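Local coordinates for putative sugar phosphate isomerase (Acidithiobacillus ferrooxidans, PDB 3L2H) that probably binds a metal ion in its cupin domain and may isomerise sugar phosphates, at the interface of chains A and B. Residues are numbered along the deposited sequence; one frame, centred on the assembly and turned at random. Chains: chain A/B, Putative sugar phosphate isomerase.

The interface of chains A and B. Residues chain A 66, 137, 139, 153, 155, 157-158; chain B 144-146.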
# COMPACT_ATOMS: atom_id res chain seq x y z
N HIS A 66 14.27 -6.58 3.70
CA HIS A 66 14.23 -5.25 3.09
C HIS A 66 12.92 -4.48 3.32
O HIS A 66 12.93 -3.25 3.32
CB HIS A 66 14.47 -5.35 1.58
CG HIS A 66 15.84 -5.83 1.19
ND1 HIS A 66 16.51 -5.34 0.09
CD2 HIS A 66 16.67 -6.75 1.75
CE1 HIS A 66 17.69 -5.94 -0.01
NE2 HIS A 66 17.82 -6.79 0.99
N ARG A 137 19.72 -14.15 -2.36
CA ARG A 137 18.66 -13.19 -2.18
C ARG A 137 17.34 -13.83 -2.60
O ARG A 137 17.27 -14.46 -3.67
CB ARG A 137 18.96 -11.96 -3.00
CG ARG A 137 17.84 -10.97 -3.08
CD ARG A 137 18.33 -9.63 -3.62
NE ARG A 137 19.11 -8.94 -2.62
CZ ARG A 137 19.62 -7.73 -2.75
NH1 ARG A 137 19.51 -7.02 -3.87
NH2 ARG A 137 20.26 -7.20 -1.73
N TYR A 139 13.51 -13.03 -3.64
CA TYR A 139 12.50 -12.07 -3.97
C TYR A 139 11.15 -12.80 -3.81
O TYR A 139 10.91 -13.84 -4.49
CB TYR A 139 12.65 -11.54 -5.39
CG TYR A 139 14.02 -11.01 -5.77
CD1 TYR A 139 14.32 -9.65 -5.68
CD2 TYR A 139 15.00 -11.87 -6.25
CE1 TYR A 139 15.53 -9.17 -6.02
CE2 TYR A 139 16.25 -11.39 -6.61
CZ TYR A 139 16.51 -10.03 -6.49
OH TYR A 139 17.75 -9.54 -6.85
N ILE A 153 23.23 -11.52 -9.78
CA ILE A 153 22.43 -10.33 -9.80
C ILE A 153 23.22 -9.18 -10.39
O ILE A 153 24.27 -8.85 -9.92
CB ILE A 153 21.98 -9.93 -8.38
CG1 ILE A 153 21.09 -11.00 -7.76
CG2 ILE A 153 21.22 -8.58 -8.40
CD1 ILE A 153 20.82 -10.80 -6.29
N VAL A 155 23.40 -5.48 -10.57
CA VAL A 155 22.86 -4.32 -9.88
C VAL A 155 23.03 -3.12 -10.80
O VAL A 155 24.15 -2.67 -11.02
CB VAL A 155 23.56 -4.10 -8.53
CG1 VAL A 155 22.88 -2.97 -7.78
CG2 VAL A 155 23.55 -5.41 -7.69
N ARG A 157 21.23 -0.19 -10.39
CA ARG A 157 21.16 0.92 -9.42
C ARG A 157 20.97 0.36 -8.01
O ARG A 157 20.28 -0.64 -7.84
CB ARG A 157 20.00 1.87 -9.69
CG ARG A 157 20.06 2.54 -11.00
CD ARG A 157 18.86 3.39 -11.21
NE ARG A 157 18.74 3.69 -12.63
CZ ARG A 157 17.72 4.34 -13.18
NH1 ARG A 157 16.71 4.78 -12.43
NH2 ARG A 157 17.71 4.56 -14.49
N GLU A 158 21.57 1.03 -7.01
CA GLU A 158 21.58 0.51 -5.61
C GLU A 158 20.38 1.02 -4.76
O GLU A 158 20.44 2.04 -4.04
CB GLU A 158 22.92 0.84 -4.94
CG GLU A 158 23.50 -0.29 -4.04
CD GLU A 158 24.64 -1.10 -4.70
OE1 GLU A 158 25.39 -0.53 -5.54
OE2 GLU A 158 24.82 -2.30 -4.35
N GLU B 144 16.67 0.38 -6.04
CA GLU B 144 17.60 -0.68 -6.36
C GLU B 144 17.04 -1.48 -7.55
O GLU B 144 15.93 -1.98 -7.51
CB GLU B 144 17.89 -1.59 -5.17
CG GLU B 144 18.75 -2.76 -5.58
CD GLU B 144 19.49 -3.47 -4.48
OE1 GLU B 144 19.20 -3.23 -3.27
OE2 GLU B 144 20.35 -4.31 -4.84
N TRP B 145 17.81 -1.55 -8.63
CA TRP B 145 17.46 -2.27 -9.83
C TRP B 145 18.32 -3.53 -9.91
O TRP B 145 19.57 -3.43 -9.90
CB TRP B 145 17.69 -1.42 -11.07
CG TRP B 145 16.77 -0.28 -11.25
CD1 TRP B 145 16.35 0.59 -10.31
CD2 TRP B 145 16.19 0.12 -12.47
NE1 TRP B 145 15.50 1.51 -10.87
CE2 TRP B 145 15.38 1.24 -12.20
CE3 TRP B 145 16.27 -0.36 -13.78
CZ2 TRP B 145 14.66 1.91 -13.19
CZ3 TRP B 145 15.54 0.27 -14.76
CH2 TRP B 145 14.73 1.41 -14.45
N ASN B 146 17.67 -4.69 -9.94
CA ASN B 146 18.36 -5.98 -10.01
C ASN B 146 17.93 -6.73 -11.26
O ASN B 146 16.76 -7.10 -11.37
CB ASN B 146 18.00 -6.84 -8.79
CG ASN B 146 18.63 -6.40 -7.49
OD1 ASN B 146 18.34 -7.04 -6.47
ND2 ASN B 146 19.52 -5.37 -7.49
O HOH W 1 16.16 -4.13 -2.58
O HOH W 2 20.71 -4.33 -1.32
O HOH W 3 22.94 -4.00 -4.15
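A:Val155 and A:Arg157, near the C-terminal end of one cupin subunit, form antiparallel beta bridges with B:Asn146 and B:Trp145 of strand 144-149, and B:Trp145 N donates to A:Arg157 O at 2.7 Å. This joins the chains edge to edge, perhaps as in the biological assembly, which the structure alone does not show. Beside this pairing, B:Asn146 enters a polar cluster of chain A. B:Asn146 OD1, the side-chain oxygen, accepts from A:Arg137 NH1 at 2.8 Å, on a lone pair and with guanidinium and amide planes nearly coplanar (18° apart). The phenolic A:Tyr139 OH also donates to B:Asn146 OD1, at 2.6 Å, the oxygen lying at the edge of the ring while the amide stands steeply to it. These two donors, with B:Asn146 ND2 donating to B:Glu144 OE2 at 3.0 Å, fix the flip of the amide; ND2 also meets B:Trp145 O from above its carbonyl plane. A:Ile153 CG2 packs on B:Asn146 CG at 3.5 Å. A leucine here would probably leave A:Tyr139 OH and A:Arg137 NH1 without the OD1 acceptor and B:Glu144 OE2 less firmly fixed. The B:Glu144 side chain runs extended, CG anti to the backbone N (chi1 174°), and its OE2 meets A:Arg137 NH1 tip to tip in a salt bridge of 3.0 Å, approached from above the carboxylate plane. Waters link its OE1 to A:His66 ND1 and A:Arg137 NH2. On the other flank the poorly ordered A:Arg157 lies alongside B:Trp145, its CZ 4.2 Å from the centroid of the six-membered ring in a cation-pi stack, planes 30° apart.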